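Local coordinates for putative dehydrogenase (Amycolatopsis orientalis, PDB 5A9T), which reduces imines stereoselectively to chiral amines, with NADPH as hydride donor, at the interface of chains A and B. Residues are numbered along the deposited sequence; one frame, centred on the assembly and turned at random. Chains: chain A/B, Putative dehydrogenase.

Contact 1: the interface of chains A and B. Residues chain A 176, 179-180, 183; chain B 184, 245, 261, 265.
Side-by-side helix packing in what is probably the intertwined dimer typical of imine reductases brings A:Ser180 and A:Tyr179, on helix 166-193, against B:Asn265 and B:Leu245, and helps anchor each long helix in the partner's helical domain. B:Asn265 carries the polar contact. Its amide nitrogen ND2 donates to the hydroxyl OG of A:Ser180 over 3.1 Å, a nearly straight bond (169° at H) lying in the amide plane. The same ND2 meets a water that is also shared by the carbonyl O and hydroxyl OG of A:Ser176, so both amide hydrogens can be used and the turn of the amide is set. A leucine here would probably strand the A:Ser180 hydroxyl and this water without their mate across the interface. On the other branch, B:Asn265 OD1 stands 3.0 Å from OD1 of A:Asn183, two acceptors as modelled, which makes one amide assignment doubtful. With OG anti to the carbonyl carbon (chi1 -77°), A:Ser180 points its hydroxyl at B:Asn265, while its CB packs on CA of B:Gly184 at 3.6 Å. Alongside, B:Leu245 runs antiparallel to A:Tyr179 and lays CG over the centre of the phenol face, 4.0 Å above its plane.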
ATOM      1  N   SER A 176      -4.025 -10.309  -0.167  1.00 13.46           N
ATOM      2  CA  SER A 176      -4.023 -10.030   1.267  1.00 12.74           C
ATOM      3  C   SER A 176      -3.398  -8.615   1.441  1.00 14.06           C
ATOM      4  O   SER A 176      -3.913  -7.751   2.194  1.00 14.18           O
ATOM      5  CB  SER A 176      -3.271 -11.105   2.011  1.00 14.58           C
ATOM      6  OG  SER A 176      -3.399 -10.894   3.443  1.00 15.89           O
ATOM      7  N   TYR A 179      -5.936  -5.886   0.306  1.00 12.17           N
ATOM      8  CA  TYR A 179      -7.056  -5.543   1.220  1.00 12.60           C
ATOM      9  C   TYR A 179      -6.568  -4.610   2.318  1.00 12.64           C
ATOM     10  O   TYR A 179      -7.171  -3.566   2.638  1.00 13.58           O
ATOM     11  CB  TYR A 179      -7.737  -6.768   1.842  1.00 13.14           C
ATOM     12  CG  TYR A 179      -8.663  -7.492   0.913  1.00 13.05           C
ATOM     13  CD1 TYR A 179      -9.867  -6.868   0.552  1.00 15.36           C
ATOM     14  CD2 TYR A 179      -8.333  -8.717   0.336  1.00 12.80           C
ATOM     15  CE1 TYR A 179     -10.721  -7.477  -0.341  1.00 14.95           C
ATOM     16  CE2 TYR A 179      -9.140  -9.312  -0.570  1.00 13.05           C
ATOM     17  CZ  TYR A 179     -10.330  -8.669  -0.920  1.00 15.01           C
ATOM     18  OH  TYR A 179     -11.137  -9.319  -1.870  1.00 16.89           O
ATOM     19  N   SER A 180      -5.397  -4.931   2.894  1.00 12.97           N
ATOM     20  CA  SER A 180      -4.876  -4.068   3.997  1.00 12.96           C
ATOM     21  C   SER A 180      -4.503  -2.672   3.467  1.00 13.00           C
ATOM     22  O   SER A 180      -4.762  -1.638   4.103  1.00 14.51           O
ATOM     23  CB  SER A 180      -3.659  -4.732   4.592  1.00 15.64           C
ATOM     24  OG  SER A 180      -4.028  -5.782   5.434  1.00 17.05           O
ATOM     25  N   ASN A 183      -7.604  -0.631   2.731  1.00 13.29           N
ATOM     26  CA  ASN A 183      -8.212  -0.162   3.980  1.00 12.98           C
ATOM     27  C   ASN A 183      -7.432   1.042   4.525  1.00 13.81           C
ATOM     28  O   ASN A 183      -8.020   1.957   5.093  1.00 13.98           O
ATOM     29  CB  ASN A 183      -8.347  -1.320   4.974  1.00 14.44           C
ATOM     30  CG  ASN A 183      -9.364  -2.352   4.553  1.00 14.79           C
ATOM     31  OD1 ASN A 183      -9.252  -3.506   5.079  1.00 21.79           O
ATOM     32  ND2 ASN A 183     -10.155  -2.069   3.658  1.00 13.28           N
TER
ATOM     33  N   GLY B 184      -0.001  -5.303   5.498  1.00 13.75           N
ATOM     34  CA  GLY B 184      -0.380  -6.096   4.354  1.00 13.54           C
ATOM     35  C   GLY B 184       0.796  -6.676   3.638  1.00 12.50           C
ATOM     36  O   GLY B 184       0.802  -7.882   3.314  1.00 13.41           O
ATOM     37  N   LEU B 245     -11.793 -13.068   1.101  1.00 16.47           N
ATOM     38  CA  LEU B 245     -11.078 -13.045   2.358  1.00 14.88           C
ATOM     39  C   LEU B 245     -11.188 -14.406   3.064  1.00 18.22           C
ATOM     40  O   LEU B 245     -10.213 -14.837   3.679  1.00 18.22           O
ATOM     41  CB  LEU B 245     -11.481 -11.925   3.263  1.00 14.99           C
ATOM     42  CG  LEU B 245     -10.778 -10.580   2.925  1.00 17.61           C
ATOM     43  CD1 LEU B 245     -11.560  -9.418   3.414  1.00 18.57           C
ATOM     44  CD2 LEU B 245      -9.327 -10.600   3.409  1.00 19.86           C
ATOM     45  N   ILE B 261      -4.435 -10.841  10.238  1.00 17.38           N
ATOM     46  CA  ILE B 261      -4.609  -9.726   9.276  1.00 16.91           C
ATOM     47  C   ILE B 261      -5.883  -9.947   8.380  1.00 18.09           C
ATOM     48  O   ILE B 261      -6.762  -9.108   8.351  1.00 18.58           O
ATOM     49  CB  ILE B 261      -3.307  -9.482   8.475  1.00 18.58           C
ATOM     50  CG1 ILE B 261      -2.225  -8.914   9.356  1.00 23.09           C
ATOM     51  CG2 ILE B 261      -3.590  -8.576   7.258  1.00 20.87           C
ATOM     52  CD1 ILE B 261      -2.496  -7.623   9.935  1.00 27.20           C
ATOM     53  N   ASN B 265      -9.535  -7.949   8.485  1.00 20.28           N
ATOM     54  CA  ASN B 265     -10.071  -7.344   7.240  1.00 19.84           C
ATOM     55  C   ASN B 265     -11.424  -7.908   6.935  1.00 22.48           C
ATOM     56  O   ASN B 265     -12.290  -7.067   6.540  1.00 22.90           O
ATOM     57  CB  ASN B 265      -9.092  -7.602   6.112  1.00 19.52           C
ATOM     58  CG  ASN B 265      -7.866  -6.735   6.191  1.00 18.50           C
ATOM     59  OD1 ASN B 265      -7.876  -5.615   6.761  1.00 22.86           O
ATOM     60  ND2 ASN B 265      -6.774  -7.171   5.580  1.00 16.00           N
TER
HETATM   61  O   HOH W   1      -5.675  -9.258   4.106  1.00 17.40           O
HETATM   62  O   HOH W   2     -11.100  -5.741   4.401  1.00 19.88           O

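Contact 2: the interface of chains A and B. Residues chain A 203, 207-208, 211; chain B 216, 219-220.
An antiparallel helix-helix interface, part apolar and part ionic, sets A:Val207 and A:Asp208 against B:Ile219 and B:Lys220 and probably helps hold the two subunits of the dimer together. The ammonium NZ of B:Lys220 forms a salt bridge and hydrogen bond with the carboxylate OD1 of A:Asp208 at 2.9 Å, arriving on the syn side, towards the other oxygen. The lysine reaches it by folding: its chain bends at chi3 and chi4 (67° and 70°) and crosses the aspartate at about a right angle, rather than pointing straight away from its helix. A water completes the arrangement, touching NZ of B:Lys220, OD2 of A:Asp208 and the hydroxyl OG1 of A:Thr203, so that both carboxylate oxygens are tied to the cation, one directly and one through solvent.

Next to the salt bridge lies A:Val207, whose two methyls divide the work. CG1 packs on the lysine stem, 3.7 Å from B:Lys220 CD, and also on the backbone of B:Gly216. CG2 turns instead to the branch methyl of B:Ile219, 3.7 Å from its CG2, which also slides past CG2 of A:Thr203. A:Leu211 CD2 rests on the bare backbone of B:Gly216, 3.8 Å from its CA. All the residues belong to helix 199-228 of one chain or the other, here lying along its own symmetry mate.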
ATOM      1  N   THR A 203      -5.553  11.583  -3.495  1.00 14.73           N
ATOM      2  CA  THR A 203      -4.670  10.647  -4.247  1.00 15.82           C
ATOM      3  C   THR A 203      -3.433  11.197  -4.912  1.00 15.90           C
ATOM      4  O   THR A 203      -2.433  10.552  -5.145  1.00 15.50           O
ATOM      5  CB  THR A 203      -5.412   9.859  -5.363  1.00 18.99           C
ATOM      6  OG1 THR A 203      -5.730  10.835  -6.435  1.00 22.05           O
ATOM      7  CG2 THR A 203      -6.579   9.197  -4.851  1.00 18.36           C
ATOM      8  N   VAL A 207      -1.158   8.559  -3.566  1.00 14.35           N
ATOM      9  CA  VAL A 207      -0.828   7.545  -4.562  1.00 14.33           C
ATOM     10  C   VAL A 207       0.253   7.947  -5.495  1.00 14.80           C
ATOM     11  O   VAL A 207       1.156   7.134  -5.745  1.00 16.66           O
ATOM     12  CB  VAL A 207      -2.135   7.155  -5.360  1.00 16.26           C
ATOM     13  CG1 VAL A 207      -1.731   6.167  -6.417  1.00 18.85           C
ATOM     14  CG2 VAL A 207      -3.103   6.592  -4.376  1.00 17.27           C
ATOM     15  N   ASP A 208       0.216   9.186  -6.020  1.00 14.95           N
ATOM     16  CA  ASP A 208       1.266   9.491  -6.951  1.00 16.59           C
ATOM     17  C   ASP A 208       2.613   9.640  -6.352  1.00 17.95           C
ATOM     18  O   ASP A 208       3.621   9.473  -7.009  1.00 19.90           O
ATOM     19  CB  ASP A 208       0.846  10.770  -7.761  1.00 18.12           C
ATOM     20  CG  ASP A 208      -0.436  10.605  -8.590  1.00 21.49           C
ATOM     21  OD1 ASP A 208      -0.764   9.476  -8.957  1.00 23.38           O
ATOM     22  OD2 ASP A 208      -1.173  11.632  -8.754  1.00 25.87           O
ATOM     23  N   LEU A 211       2.690   6.448  -1.843  1.00 12.84           N
ATOM     24  CA  LEU A 211       2.691   5.016  -2.045  1.00 14.31           C
ATOM     25  C   LEU A 211       4.001   4.446  -2.609  1.00 14.61           C
ATOM     26  O   LEU A 211       4.615   3.601  -1.969  1.00 14.57           O
ATOM     27  CB  LEU A 211       1.422   4.623  -2.795  1.00 15.07           C
ATOM     28  CG  LEU A 211       1.144   3.132  -2.936  1.00 18.43           C
ATOM     29  CD1 LEU A 211       0.798   2.460  -1.625  1.00 19.89           C
ATOM     30  CD2 LEU A 211       0.057   2.961  -3.938  1.00 19.32           C
TER
ATOM     31  N   GLY B 216      -2.263   1.078  -6.605  1.00 13.55           N
ATOM     32  CA  GLY B 216      -2.292   2.525  -6.850  1.00 14.77           C
ATOM     33  C   GLY B 216      -3.238   2.918  -7.973  1.00 13.21           C
ATOM     34  O   GLY B 216      -4.058   3.827  -7.906  1.00 14.60           O
ATOM     35  N   ILE B 219      -6.879   2.589  -6.951  1.00 13.50           N
ATOM     36  CA  ILE B 219      -7.283   3.713  -6.114  1.00 15.07           C
ATOM     37  C   ILE B 219      -7.588   4.991  -6.969  1.00 15.06           C
ATOM     38  O   ILE B 219      -8.591   5.607  -6.782  1.00 15.03           O
ATOM     39  CB  ILE B 219      -6.212   4.016  -5.092  1.00 15.09           C
ATOM     40  CG1 ILE B 219      -6.207   2.915  -4.041  1.00 15.32           C
ATOM     41  CG2 ILE B 219      -6.542   5.351  -4.402  1.00 14.50           C
ATOM     42  CD1 ILE B 219      -5.017   2.949  -3.122  1.00 16.73           C
ATOM     43  N   LYS B 220      -6.683   5.262  -7.906  1.00 14.11           N
ATOM     44  CA  LYS B 220      -6.858   6.410  -8.838  1.00 15.23           C
ATOM     45  C   LYS B 220      -8.136   6.255  -9.629  1.00 16.85           C
ATOM     46  O   LYS B 220      -8.871   7.267  -9.890  1.00 19.16           O
ATOM     47  CB  LYS B 220      -5.647   6.602  -9.746  1.00 17.39           C
ATOM     48  CG  LYS B 220      -4.495   7.208  -8.989  1.00 21.21           C
ATOM     49  CD  LYS B 220      -3.165   7.012  -9.697  1.00 25.25           C
ATOM     50  CE  LYS B 220      -3.089   7.773 -11.004  1.00 31.82           C
ATOM     51  NZ  LYS B 220      -3.025   9.220 -10.738  1.00 34.43           N
TER
HETATM   52  O   HOH W   3      -3.915  11.251  -8.781  1.00 31.50           O

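Contact 3: the interface of chains A and B. Residues chain A 180, 265, 268, 282, 289; chain B 183, 260-261.
Helix 260-274, the 3-10 turn 282-288 and the C-terminal tail of chain A meet the long helix 166-193 and the start of helix 260-274 of chain B, through pairs such as A:Tyr282 with B:Asn183 and A:Trp289 with B:Ile261. These elements belong to the all-helical C-terminal domain of the reductive aminase-like family. A:Tyr282, which also lines the pocket of the amine ligand, takes a hydrogen bond on its phenol OH from the amide ND2 of B:Asn183 at 2.6 Å. The amide arrives at the edge of the ring, the two planes only 9° apart, while the hydroxyl sits tilted from the amide plane. With CG anti to the backbone N (chi1 -178°), the tyrosine extends its OH towards the partner helix. A water at 2.8 Å from A:Tyr282 OH also touches B:Asn183 OD1 and the backbone O of A:Asn265, giving the phenol oxygen a second polar neighbour. An alanine in place of B:Asn183 would probably deprive this hydroxyl of its partner across the interface and the shared water of its OD1 neighbour, leaving the phenol O-H less fixed in direction.

Next to this polar group lies an apolar one. B:Ile261 places CG1 3.9 Å above one face of the A:Trp289 indole, offset towards the rim. A:Leu268 crosses B:Ile261 at about a right angle, though their methyls are modelled too close. Its other methyl, CD2, rests against the carboxylate of B:Glu260, 3.4 Å from CD.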
ATOM      1  N   SER A 180      -5.397  -4.931   2.894  1.00 12.97           N
ATOM      2  CA  SER A 180      -4.876  -4.068   3.997  1.00 12.96           C
ATOM      3  C   SER A 180      -4.503  -2.672   3.467  1.00 13.00           C
ATOM      4  O   SER A 180      -4.762  -1.638   4.103  1.00 14.51           O
ATOM      5  CB  SER A 180      -3.659  -4.732   4.592  1.00 15.64           C
ATOM      6  OG  SER A 180      -4.028  -5.782   5.434  1.00 17.05           O
ATOM      7  N   ASN A 265      -4.314  -1.987  14.266  1.00 20.28           N
ATOM      8  CA  ASN A 265      -2.857  -1.930  13.996  1.00 19.84           C
ATOM      9  C   ASN A 265      -2.100  -1.794  15.281  1.00 22.48           C
ATOM     10  O   ASN A 265      -1.051  -2.503  15.375  1.00 22.90           O
ATOM     11  CB  ASN A 265      -2.580  -0.771  13.060  1.00 19.52           C
ATOM     12  CG  ASN A 265      -2.990  -1.053  11.641  1.00 18.50           C
ATOM     13  OD1 ASN A 265      -3.048  -2.221  11.183  1.00 22.86           O
ATOM     14  ND2 ASN A 265      -3.235  -0.009  10.862  1.00 16.00           N
ATOM     15  N   LEU A 268      -1.853  -5.353  16.862  1.00 27.83           N
ATOM     16  CA  LEU A 268      -0.843  -6.217  16.312  1.00 26.32           C
ATOM     17  C   LEU A 268       0.477  -5.932  17.011  1.00 28.89           C
ATOM     18  O   LEU A 268       1.201  -6.940  17.300  1.00 28.75           O
ATOM     19  CB  LEU A 268      -0.528  -6.168  14.804  1.00 28.76           C
ATOM     20  CG  LEU A 268      -1.719  -6.540  13.883  1.00 32.60           C
ATOM     21  CD1 LEU A 268      -1.604  -5.999  12.440  1.00 30.80           C
ATOM     22  CD2 LEU A 268      -1.901  -8.075  13.883  1.00 34.00           C
ATOM     23  N   TYR A 282      10.205  -2.475  13.729  1.00 17.14           N
ATOM     24  CA  TYR A 282       8.785  -2.658  13.429  1.00 16.79           C
ATOM     25  C   TYR A 282       8.562  -3.975  12.738  1.00 16.07           C
ATOM     26  O   TYR A 282       7.631  -4.707  12.968  1.00 15.73           O
ATOM     27  CB  TYR A 282       8.334  -1.502  12.529  1.00 16.99           C
ATOM     28  CG  TYR A 282       6.853  -1.628  12.227  1.00 15.65           C
ATOM     29  CD1 TYR A 282       6.361  -2.395  11.182  1.00 16.09           C
ATOM     30  CD2 TYR A 282       5.927  -0.927  12.993  1.00 16.38           C
ATOM     31  CE1 TYR A 282       5.022  -2.567  10.966  1.00 15.13           C
ATOM     32  CE2 TYR A 282       4.599  -1.057  12.764  1.00 16.95           C
ATOM     33  CZ  TYR A 282       4.109  -1.931  11.793  1.00 16.70           C
ATOM     34  OH  TYR A 282       2.749  -2.022  11.605  1.00 16.50           O
ATOM     35  N   TRP A 289       3.774 -14.130  12.640  1.00 21.28           N
ATOM     36  CA  TRP A 289       2.843 -14.638  11.579  1.00 21.05           C
ATOM     37  C   TRP A 289       3.379 -15.755  10.752  1.00 20.70           C
ATOM     38  O   TRP A 289       2.605 -16.400  10.029  1.00 21.72           O
ATOM     39  CB  TRP A 289       2.424 -13.481  10.658  1.00 18.50           C
ATOM     40  CG  TRP A 289       1.889 -12.277  11.344  1.00 19.88           C
ATOM     41  CD1 TRP A 289       1.344 -12.244  12.605  1.00 23.09           C
ATOM     42  CD2 TRP A 289       1.823 -10.963  10.858  1.00 16.90           C
ATOM     43  NE1 TRP A 289       0.952 -10.965  12.906  1.00 26.90           N
ATOM     44  CE2 TRP A 289       1.249 -10.133  11.874  1.00 21.27           C
ATOM     45  CE3 TRP A 289       2.207 -10.342   9.661  1.00 19.44           C
ATOM     46  CZ2 TRP A 289       1.126  -8.748  11.720  1.00 23.59           C
ATOM     47  CZ3 TRP A 289       2.017  -9.032   9.502  1.00 19.02           C
ATOM     48  CH2 TRP A 289       1.537  -8.198  10.507  1.00 20.55           C
TER
ATOM     49  N   ASN B 183       1.650  -3.640   7.050  1.00 13.29           N
ATOM     50  CA  ASN B 183       1.154  -4.901   7.613  1.00 12.98           C
ATOM     51  C   ASN B 183       0.730  -5.849   6.484  1.00 13.81           C
ATOM     52  O   ASN B 183       0.907  -7.059   6.591  1.00 13.98           O
ATOM     53  CB  ASN B 183       0.056  -4.627   8.646  1.00 14.44           C
ATOM     54  CG  ASN B 183       0.568  -3.958   9.898  1.00 14.79           C
ATOM     55  OD1 ASN B 183      -0.295  -3.343  10.603  1.00 21.79           O
ATOM     56  ND2 ASN B 183       1.777  -3.940  10.104  1.00 13.28           N
ATOM     57  N   GLU B 260      -4.549 -13.353  11.547  1.00 17.35           N
ATOM     58  CA  GLU B 260      -5.117 -12.176  12.174  1.00 18.50           C
ATOM     59  C   GLU B 260      -5.393 -11.087  11.141  1.00 21.52           C
ATOM     60  O   GLU B 260      -6.457 -10.530  11.150  1.00 20.54           O
ATOM     61  CB  GLU B 260      -4.287 -11.582  13.289  1.00 22.39           C
ATOM     62  CG  GLU B 260      -5.092 -10.555  14.116  1.00 28.03           C
ATOM     63  CD  GLU B 260      -4.323  -9.942  15.309  1.00 39.46           C
ATOM     64  OE1 GLU B 260      -3.293 -10.498  15.771  1.00 43.42           O
ATOM     65  OE2 GLU B 260      -4.765  -8.857  15.796  1.00 47.14           O
ATOM     66  N   ILE B 261      -4.435 -10.841  10.238  1.00 17.38           N
ATOM     67  CA  ILE B 261      -4.609  -9.726   9.276  1.00 16.91           C
ATOM     68  C   ILE B 261      -5.883  -9.947   8.380  1.00 18.09           C
ATOM     69  O   ILE B 261      -6.762  -9.108   8.351  1.00 18.58           O
ATOM     70  CB  ILE B 261      -3.307  -9.482   8.475  1.00 18.58           C
ATOM     71  CG1 ILE B 261      -2.225  -8.914   9.356  1.00 23.09           C
ATOM     72  CG2 ILE B 261      -3.590  -8.576   7.258  1.00 20.87           C
ATOM     73  CD1 ILE B 261      -2.496  -7.623   9.935  1.00 27.20           C
TER
HETATM   74  O   HOH W   4       0.444  -1.904  13.105  1.00 19.88           O

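Contact 4: the interface of chains A and B. Residues chain A 198-200, 203; chain B 223-224, 226-227.
Hydrogen bonds to a helix start join the subunits here: the carboxylate of B:Asp227 accepts from two successive backbone N-H groups, those of A:Ala199 and A:Ala200, at the start of helix 199-228. OD1 takes the nitrogen N of A:Ala199 at 2.8 Å, and OD2 takes N of A:Ala200 at 2.9 Å. Both oxygens use their syn lone pairs, so the carboxylate bridges the two amides as a fork and is held against rotation. This is a helix cap supplied by the other subunit, and the partial positive charge of the helix end is likely to stabilise the anion. With CG anti to its carbonyl carbon (chi1 -69°), B:Asp227 reaches across from near the far end of the same helix in its own chain.

Apolar packing surrounds the fork. A:Pro198 CB lies 3.8 Å from the carboxylate carbon CG of B:Asp227, and CB of A:Ala199 comes against the same group. One turn back on chain B, the small methyl of B:Ala223 fits against the backbone, 3.8 Å from A:Ala200 CA, and touches CG2 of A:Thr203 as well.

Within chain A, a supporting bond keeps A:Thr203 oriented: its hydroxyl OG1, at chi1 71°, donates to the backbone O of A:Ala200 at 2.9 Å.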
ATOM      1  N   PRO A 198     -11.451  16.045  -0.812  1.00 15.81           N
ATOM      2  CA  PRO A 198     -11.923  14.867  -1.542  1.00 16.19           C
ATOM      3  C   PRO A 198     -10.899  13.802  -1.766  1.00 14.95           C
ATOM      4  O   PRO A 198      -9.715  14.078  -1.862  1.00 14.77           O
ATOM      5  CB  PRO A 198     -12.325  15.461  -2.896  1.00 17.55           C
ATOM      6  CG  PRO A 198     -12.371  16.937  -2.731  1.00 19.10           C
ATOM      7  CD  PRO A 198     -11.403  17.265  -1.627  1.00 18.01           C
ATOM      8  N   ALA A 199     -11.365  12.552  -1.859  1.00 14.16           N
ATOM      9  CA  ALA A 199     -10.502  11.453  -2.111  1.00 13.97           C
ATOM     10  C   ALA A 199      -9.679  11.618  -3.386  1.00 15.84           C
ATOM     11  O   ALA A 199      -8.506  11.269  -3.441  1.00 15.48           O
ATOM     12  CB  ALA A 199     -11.263  10.127  -2.158  1.00 15.61           C
ATOM     13  N   ALA A 200     -10.308  12.167  -4.474  1.00 15.34           N
ATOM     14  CA  ALA A 200      -9.600  12.315  -5.743  1.00 16.56           C
ATOM     15  C   ALA A 200      -8.475  13.352  -5.664  1.00 18.69           C
ATOM     16  O   ALA A 200      -7.410  13.128  -6.189  1.00 22.43           O
ATOM     17  CB  ALA A 200     -10.578  12.603  -6.850  1.00 18.55           C
ATOM     18  N   THR A 203      -5.553  11.583  -3.495  1.00 14.73           N
ATOM     19  CA  THR A 203      -4.670  10.647  -4.247  1.00 15.82           C
ATOM     20  C   THR A 203      -3.433  11.197  -4.912  1.00 15.90           C
ATOM     21  O   THR A 203      -2.433  10.552  -5.145  1.00 15.50           O
ATOM     22  CB  THR A 203      -5.412   9.859  -5.363  1.00 18.99           C
ATOM     23  OG1 THR A 203      -5.730  10.835  -6.435  1.00 22.05           O
ATOM     24  CG2 THR A 203      -6.579   9.197  -4.851  1.00 18.36           C
TER
ATOM     25  N   ALA B 223     -11.305   6.726  -6.990  1.00 14.35           N
ATOM     26  CA  ALA B 223     -11.460   7.852  -6.044  1.00 15.24           C
ATOM     27  C   ALA B 223     -12.640   8.799  -6.407  1.00 14.46           C
ATOM     28  O   ALA B 223     -13.357   9.211  -5.537  1.00 15.11           O
ATOM     29  CB  ALA B 223     -10.118   8.587  -5.834  1.00 15.57           C
ATOM     30  N   PRO B 224     -12.846   9.126  -7.738  1.00 15.11           N
ATOM     31  CA  PRO B 224     -14.031   9.983  -8.016  1.00 14.68           C
ATOM     32  C   PRO B 224     -15.318   9.303  -7.647  1.00 13.84           C
ATOM     33  O   PRO B 224     -16.279  10.026  -7.307  1.00 16.86           O
ATOM     34  CB  PRO B 224     -13.889  10.268  -9.535  1.00 15.12           C
ATOM     35  CG  PRO B 224     -12.436  10.190  -9.782  1.00 15.33           C
ATOM     36  CD  PRO B 224     -11.959   9.009  -8.900  1.00 15.16           C
ATOM     37  N   ILE B 226     -15.735   7.271  -5.073  1.00 14.57           N
ATOM     38  CA  ILE B 226     -15.797   7.501  -3.652  1.00 15.93           C
ATOM     39  C   ILE B 226     -16.404   8.815  -3.283  1.00 16.71           C
ATOM     40  O   ILE B 226     -17.309   8.958  -2.443  1.00 17.62           O
ATOM     41  CB  ILE B 226     -14.431   7.212  -2.959  1.00 17.24           C
ATOM     42  CG1 ILE B 226     -14.025   5.743  -3.094  1.00 16.99           C
ATOM     43  CG2 ILE B 226     -14.487   7.737  -1.532  1.00 17.51           C
ATOM     44  CD1 ILE B 226     -12.571   5.503  -2.807  1.00 21.70           C
ATOM     45  N   ASP B 227     -15.905   9.874  -3.929  1.00 15.39           N
ATOM     46  CA  ASP B 227     -16.388  11.200  -3.656  1.00 15.48           C
ATOM     47  C   ASP B 227     -17.864  11.389  -4.074  1.00 16.27           C
ATOM     48  O   ASP B 227     -18.601  12.096  -3.405  1.00 18.53           O
ATOM     49  CB  ASP B 227     -15.520  12.219  -4.411  1.00 17.32           C
ATOM     50  CG  ASP B 227     -14.143  12.289  -3.848  1.00 17.21           C
ATOM     51  OD1 ASP B 227     -14.060  12.140  -2.567  1.00 18.45           O
ATOM     52  OD2 ASP B 227     -13.152  12.515  -4.627  1.00 16.78           O
TER

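The four patches fall into two neighbouring pairs. Contact 1 and contact 3, about 9 Å apart between their C-alpha centres, share A:Ser180 and B:Ile261 and unite helices 166-193 and 260-274 of the two chains. Contact 2 and contact 4, about 10 Å apart, share A:Thr203 and follow the paired 199-228 helices towards one end. Contact 3 and contact 4 lie furthest apart, about 26 Å. Two-fold symmetry repeats every patch, so the subunits are joined along much of the helical domain, and contact 3 links the dimer directly to a residue of the amine pocket.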